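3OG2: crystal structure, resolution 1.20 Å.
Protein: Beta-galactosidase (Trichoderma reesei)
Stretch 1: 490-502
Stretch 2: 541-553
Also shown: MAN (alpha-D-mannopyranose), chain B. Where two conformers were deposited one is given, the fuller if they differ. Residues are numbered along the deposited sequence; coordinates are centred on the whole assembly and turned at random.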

# COMPACT_ATOMS: atom_id res chain seq x y z
N GLN A 490 16.95 20.02 -21.62
CA GLN A 490 16.89 20.62 -22.96
C GLN A 490 15.62 21.46 -23.16
O GLN A 490 15.41 21.97 -24.29
CB GLN A 490 17.03 19.60 -24.10
CG GLN A 490 18.45 19.01 -24.04
CD GLN A 490 19.39 20.07 -23.50
OE1 GLN A 490 19.42 21.20 -24.01
NE2 GLN A 490 20.15 19.72 -22.46
N GLU A 491 14.76 21.62 -22.17
CA GLU A 491 13.58 22.51 -22.32
C GLU A 491 13.98 23.96 -22.11
O GLU A 491 14.69 24.29 -21.13
CB GLU A 491 12.52 22.13 -21.32
CG GLU A 491 11.77 20.83 -21.54
CD GLU A 491 10.96 20.42 -20.31
OE1 GLU A 491 10.73 21.22 -19.37
OE2 GLU A 491 10.55 19.22 -20.29
N LEU A 492 13.53 24.85 -23.00
CA LEU A 492 13.68 26.27 -22.78
C LEU A 492 12.55 26.74 -21.89
O LEU A 492 11.39 26.39 -22.15
CB LEU A 492 13.60 27.06 -24.08
CG LEU A 492 13.70 28.59 -24.00
CD1 LEU A 492 15.09 29.06 -23.58
CD2 LEU A 492 13.38 29.22 -25.37
N HIS A 493 12.89 27.52 -20.87
CA HIS A 493 11.87 28.09 -19.98
C HIS A 493 12.10 29.57 -19.78
O HIS A 493 13.21 30.09 -20.00
CB HIS A 493 11.95 27.40 -18.60
CG HIS A 493 11.32 26.04 -18.73
ND1 HIS A 493 9.95 25.96 -18.87
CD2 HIS A 493 11.80 24.78 -18.81
CE1 HIS A 493 9.62 24.68 -18.99
NE2 HIS A 493 10.73 23.98 -18.96
N GLU A 494 11.01 30.27 -19.41
CA GLU A 494 11.13 31.70 -19.13
C GLU A 494 10.28 32.04 -17.91
O GLU A 494 9.18 31.45 -17.75
CB GLU A 494 10.70 32.47 -20.39
CG GLU A 494 11.03 33.95 -20.22
CD GLU A 494 10.55 34.70 -21.47
OE1 GLU A 494 11.27 34.68 -22.50
OE2 GLU A 494 9.40 35.22 -21.38
N PHE A 495 10.75 32.96 -17.10
CA PHE A 495 9.94 33.47 -16.01
C PHE A 495 10.23 34.97 -15.88
O PHE A 495 11.25 35.47 -16.34
CB PHE A 495 10.12 32.74 -14.69
CG PHE A 495 11.52 32.76 -14.13
CD1 PHE A 495 12.51 31.92 -14.68
CD2 PHE A 495 11.80 33.59 -13.06
CE1 PHE A 495 13.79 31.92 -14.11
CE2 PHE A 495 13.06 33.61 -12.51
CZ PHE A 495 14.04 32.76 -13.04
N ALA A 496 9.31 35.65 -15.22
CA ALA A 496 9.50 37.08 -15.08
C ALA A 496 9.13 37.44 -13.63
O ALA A 496 8.15 36.94 -13.10
CB ALA A 496 8.63 37.85 -16.04
N VAL A 497 9.92 38.31 -13.05
CA VAL A 497 9.77 38.71 -11.66
C VAL A 497 9.42 40.19 -11.61
O VAL A 497 10.15 41.02 -12.17
CB VAL A 497 11.03 38.44 -10.82
CG1 VAL A 497 10.78 38.77 -9.36
CG2 VAL A 497 11.46 36.97 -10.98
N LYS A 498 8.28 40.52 -10.97
CA LYS A 498 7.97 41.96 -10.82
C LYS A 498 9.08 42.66 -10.02
O LYS A 498 9.68 41.92 -9.21
CB LYS A 498 6.62 42.15 -10.11
CG LYS A 498 5.47 41.46 -10.87
CD LYS A 498 4.18 41.96 -10.16
CE LYS A 498 2.96 41.23 -10.68
NZ LYS A 498 1.81 41.30 -9.72
N ASN A 499 9.32 43.93 -10.28
CA ASN A 499 10.47 44.66 -9.69
C ASN A 499 10.93 44.14 -8.33
O ASN A 499 10.27 44.31 -7.31
CB ASN A 499 10.07 46.13 -9.53
CG ASN A 499 11.19 46.92 -8.92
OD1 ASN A 499 12.32 46.50 -8.64
ND2 ASN A 499 10.82 48.19 -8.74
N PRO A 500 12.02 43.39 -8.37
CA PRO A 500 12.52 42.76 -7.15
C PRO A 500 13.52 43.59 -6.37
O PRO A 500 14.16 43.10 -5.41
CB PRO A 500 13.22 41.50 -7.73
CG PRO A 500 13.81 41.98 -9.03
CD PRO A 500 12.79 42.97 -9.56
N PHE A 501 13.71 44.84 -6.73
CA PHE A 501 14.84 45.63 -6.23
C PHE A 501 14.47 46.63 -5.18
O PHE A 501 15.34 47.40 -4.75
CB PHE A 501 15.48 46.41 -7.42
CG PHE A 501 16.02 45.42 -8.43
CD1 PHE A 501 16.99 44.47 -8.04
CD2 PHE A 501 15.52 45.47 -9.73
CE1 PHE A 501 17.48 43.53 -8.98
CE2 PHE A 501 16.03 44.56 -10.64
CZ PHE A 501 16.98 43.63 -10.27
N GLY A 502 13.21 46.64 -4.78
CA GLY A 502 12.73 47.59 -3.79
C GLY A 502 12.61 49.00 -4.33
O GLY A 502 12.21 49.22 -5.47
N GLN A 541 20.65 35.98 -8.60
CA GLN A 541 20.19 36.76 -7.46
C GLN A 541 19.58 38.08 -7.95
O GLN A 541 20.20 38.81 -8.73
CB GLN A 541 21.35 37.07 -6.52
CG GLN A 541 20.84 37.93 -5.36
CD GLN A 541 21.92 38.16 -4.33
OE1 GLN A 541 23.05 37.77 -4.60
NE2 GLN A 541 21.58 38.77 -3.19
N LEU A 542 18.35 38.36 -7.53
CA LEU A 542 17.64 39.59 -7.81
C LEU A 542 17.29 40.27 -6.50
O LEU A 542 16.33 39.93 -5.82
CB LEU A 542 16.37 39.35 -8.63
CG LEU A 542 16.45 38.48 -9.89
CD1 LEU A 542 15.06 38.28 -10.47
CD2 LEU A 542 17.39 39.10 -10.90
N GLY A 543 18.05 41.26 -6.08
CA GLY A 543 17.81 41.80 -4.74
C GLY A 543 18.08 40.69 -3.74
O GLY A 543 19.13 40.06 -3.72
N SER A 544 17.09 40.45 -2.86
CA SER A 544 17.21 39.40 -1.87
C SER A 544 16.53 38.10 -2.31
O SER A 544 16.47 37.16 -1.51
CB SER A 544 16.67 39.82 -0.50
OG SER A 544 15.27 40.03 -0.52
N LEU A 545 16.08 38.03 -3.54
CA LEU A 545 15.52 36.79 -4.12
C LEU A 545 16.62 36.02 -4.85
O LEU A 545 17.34 36.58 -5.66
CB LEU A 545 14.41 37.18 -5.11
CG LEU A 545 13.78 35.99 -5.86
CD1 LEU A 545 13.09 35.02 -4.91
CD2 LEU A 545 12.84 36.45 -6.94
N VAL A 546 16.78 34.75 -4.53
CA VAL A 546 17.76 33.89 -5.21
C VAL A 546 16.98 32.76 -5.87
O VAL A 546 16.22 32.08 -5.19
CB VAL A 546 18.78 33.33 -4.22
CG1 VAL A 546 19.73 32.46 -5.03
CG2 VAL A 546 19.45 34.48 -3.47
N ILE A 547 17.17 32.64 -7.19
CA ILE A 547 16.46 31.60 -7.93
C ILE A 547 17.48 30.53 -8.38
O ILE A 547 18.48 30.89 -9.01
CB ILE A 547 15.67 32.15 -9.13
CG1 ILE A 547 14.89 33.40 -8.76
CG2 ILE A 547 14.76 31.04 -9.66
CD1 ILE A 547 15.46 34.72 -9.28
N TYR A 548 17.16 29.30 -8.01
CA TYR A 548 17.94 28.13 -8.42
C TYR A 548 17.18 27.46 -9.53
O TYR A 548 16.00 27.09 -9.34
CB TYR A 548 18.10 27.18 -7.24
CG TYR A 548 18.88 27.74 -6.08
CD1 TYR A 548 18.31 28.68 -5.22
CD2 TYR A 548 20.18 27.36 -5.80
CE1 TYR A 548 18.99 29.20 -4.14
CE2 TYR A 548 20.89 27.89 -4.71
CZ TYR A 548 20.30 28.82 -3.89
OH TYR A 548 20.97 29.34 -2.79
N MET A 549 17.80 27.32 -10.71
CA MET A 549 17.16 26.80 -11.92
C MET A 549 17.80 25.46 -12.25
O MET A 549 18.99 25.47 -12.62
CB MET A 549 17.35 27.80 -13.04
CG MET A 549 16.48 29.06 -12.86
SD MET A 549 17.14 30.43 -13.86
CE MET A 549 18.27 31.11 -12.66
N VAL A 550 17.08 24.36 -12.13
CA VAL A 550 17.67 23.05 -12.29
C VAL A 550 16.88 22.21 -13.30
O VAL A 550 15.76 22.56 -13.68
CB VAL A 550 17.73 22.30 -10.94
CG1 VAL A 550 18.63 23.06 -9.97
CG2 VAL A 550 16.34 22.09 -10.34
N ASP A 551 17.49 21.08 -13.72
CA ASP A 551 16.67 20.16 -14.51
C ASP A 551 15.92 19.24 -13.56
O ASP A 551 16.16 19.11 -12.34
CB ASP A 551 17.50 19.42 -15.53
CG ASP A 551 18.46 18.42 -14.95
OD1 ASP A 551 18.78 18.48 -13.74
OD2 ASP A 551 18.95 17.60 -15.77
N ARG A 552 14.94 18.52 -14.14
CA ARG A 552 14.09 17.63 -13.34
C ARG A 552 14.89 16.60 -12.59
O ARG A 552 14.63 16.32 -11.42
CB ARG A 552 13.13 16.89 -14.30
CG ARG A 552 12.20 15.99 -13.52
CD ARG A 552 11.46 15.02 -14.47
NE ARG A 552 10.49 15.72 -15.32
CZ ARG A 552 10.48 15.97 -16.60
NH1 ARG A 552 11.46 15.58 -17.46
NH2 ARG A 552 9.44 16.63 -17.07
N ASN A 553 15.87 15.98 -13.26
CA ASN A 553 16.60 14.91 -12.59
C ASN A 553 17.44 15.47 -11.45
O ASN A 553 17.64 14.72 -10.49
CB ASN A 553 17.46 14.15 -13.60
CG ASN A 553 16.57 13.34 -14.50
OD1 ASN A 553 16.00 13.84 -15.47
ND2 ASN A 553 16.44 12.04 -14.22
C1 MAN B . 15.94 8.51 -16.08
C2 MAN B . 14.81 9.35 -16.64
C3 MAN B . 15.25 9.89 -18.02
C4 MAN B . 16.56 10.70 -17.85
C5 MAN B . 17.64 9.76 -17.26
C6 MAN B . 18.91 10.56 -16.97
O2 MAN B . 14.57 10.43 -15.74
O3 MAN B . 14.21 10.81 -18.45
O4 MAN B . 16.98 11.13 -19.13
O5 MAN B . 17.15 9.26 -16.01
O6 MAN B . 19.96 9.66 -16.58
O HOH W 1 11.19 16.63 -20.70
O HOH W 2 15.05 42.64 -2.92

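The apolar centre follows the alternation of the two strands, 492-497 and 545-551. Phe495 and Val497 point their CA-to-CB bonds toward the other stretch, while Ala496 between them points away; Leu545, Ile547 and Met549 point back. The Phe495 ring, with chi1 in the p well, reaches Met549 and Ile547 together. Its CE1 lies 3.7 Å from Met549 SD, and the sulfur sits 5.0 Å from the ring centroid, 86° off the normal, so it meets the ring edge near its plane. Phe495 CZ is 3.9 Å from Ile547 CG2. Val497 spans the next gap: its CG1 is 3.9 Å from Leu545 CD2 and its CG2 is 3.9 Å from Leu542 CD1, so Val497 packs against the leucines at both ends of a turn.

The strands run nearly antiparallel, at 159° between their N-to-C directions, yet their axes come no closer than 10.5 Å. That spacing is too wide for backbone pairing, and no direct hydrogen bond joins the two stretches. The strands meet through packed side chains; at the loop end backbone atoms of Gly543 and Pro500 join in. The two stretches bury 396 Å² with both sides summed.

The turn, type II' from Leu542 to Leu545, is closed by Leu545 N donating to Leu542 O at 3.0 Å and Leu542 N donating to Leu545 O at 2.8 Å. Pro500 packs on it, with CG 3.7 Å from Leu542 CB. Phe501 starts out sideways, but its ring end approaches, bringing CE1 to 3.7 Å from Gly543 N. Its backbone N donates to Asn499 OD1 at 2.9 Å, a bond local to the loop. Gly543 combines phi 63° with a tight position: an ideal CB would lie 2.5 Å from Pro500 O, a clash. The same carbonyl is served by a bridging water, which donates to Pro500 O at 2.7 Å and accepts from Ser544 N at 3.0 Å.

At the far end, beyond Phe495 and Met549, the contact becomes polar. Glu491 OE2 and Arg552 NH2 are 4.3 Å apart, opposite charges near each other but beyond salt-bridge distance. A water also connects these residues, donating to Glu491 OE2 at 2.7 Å and accepting from Arg552 NH1 at 3.4 Å, the latter a weak bond. Within stretch 1, His493 NE2 donates to Glu491 OE1 at 2.8 Å and 173°, nearly linear. The charged pair is thus a separate polar end of the contact, bridged by one water.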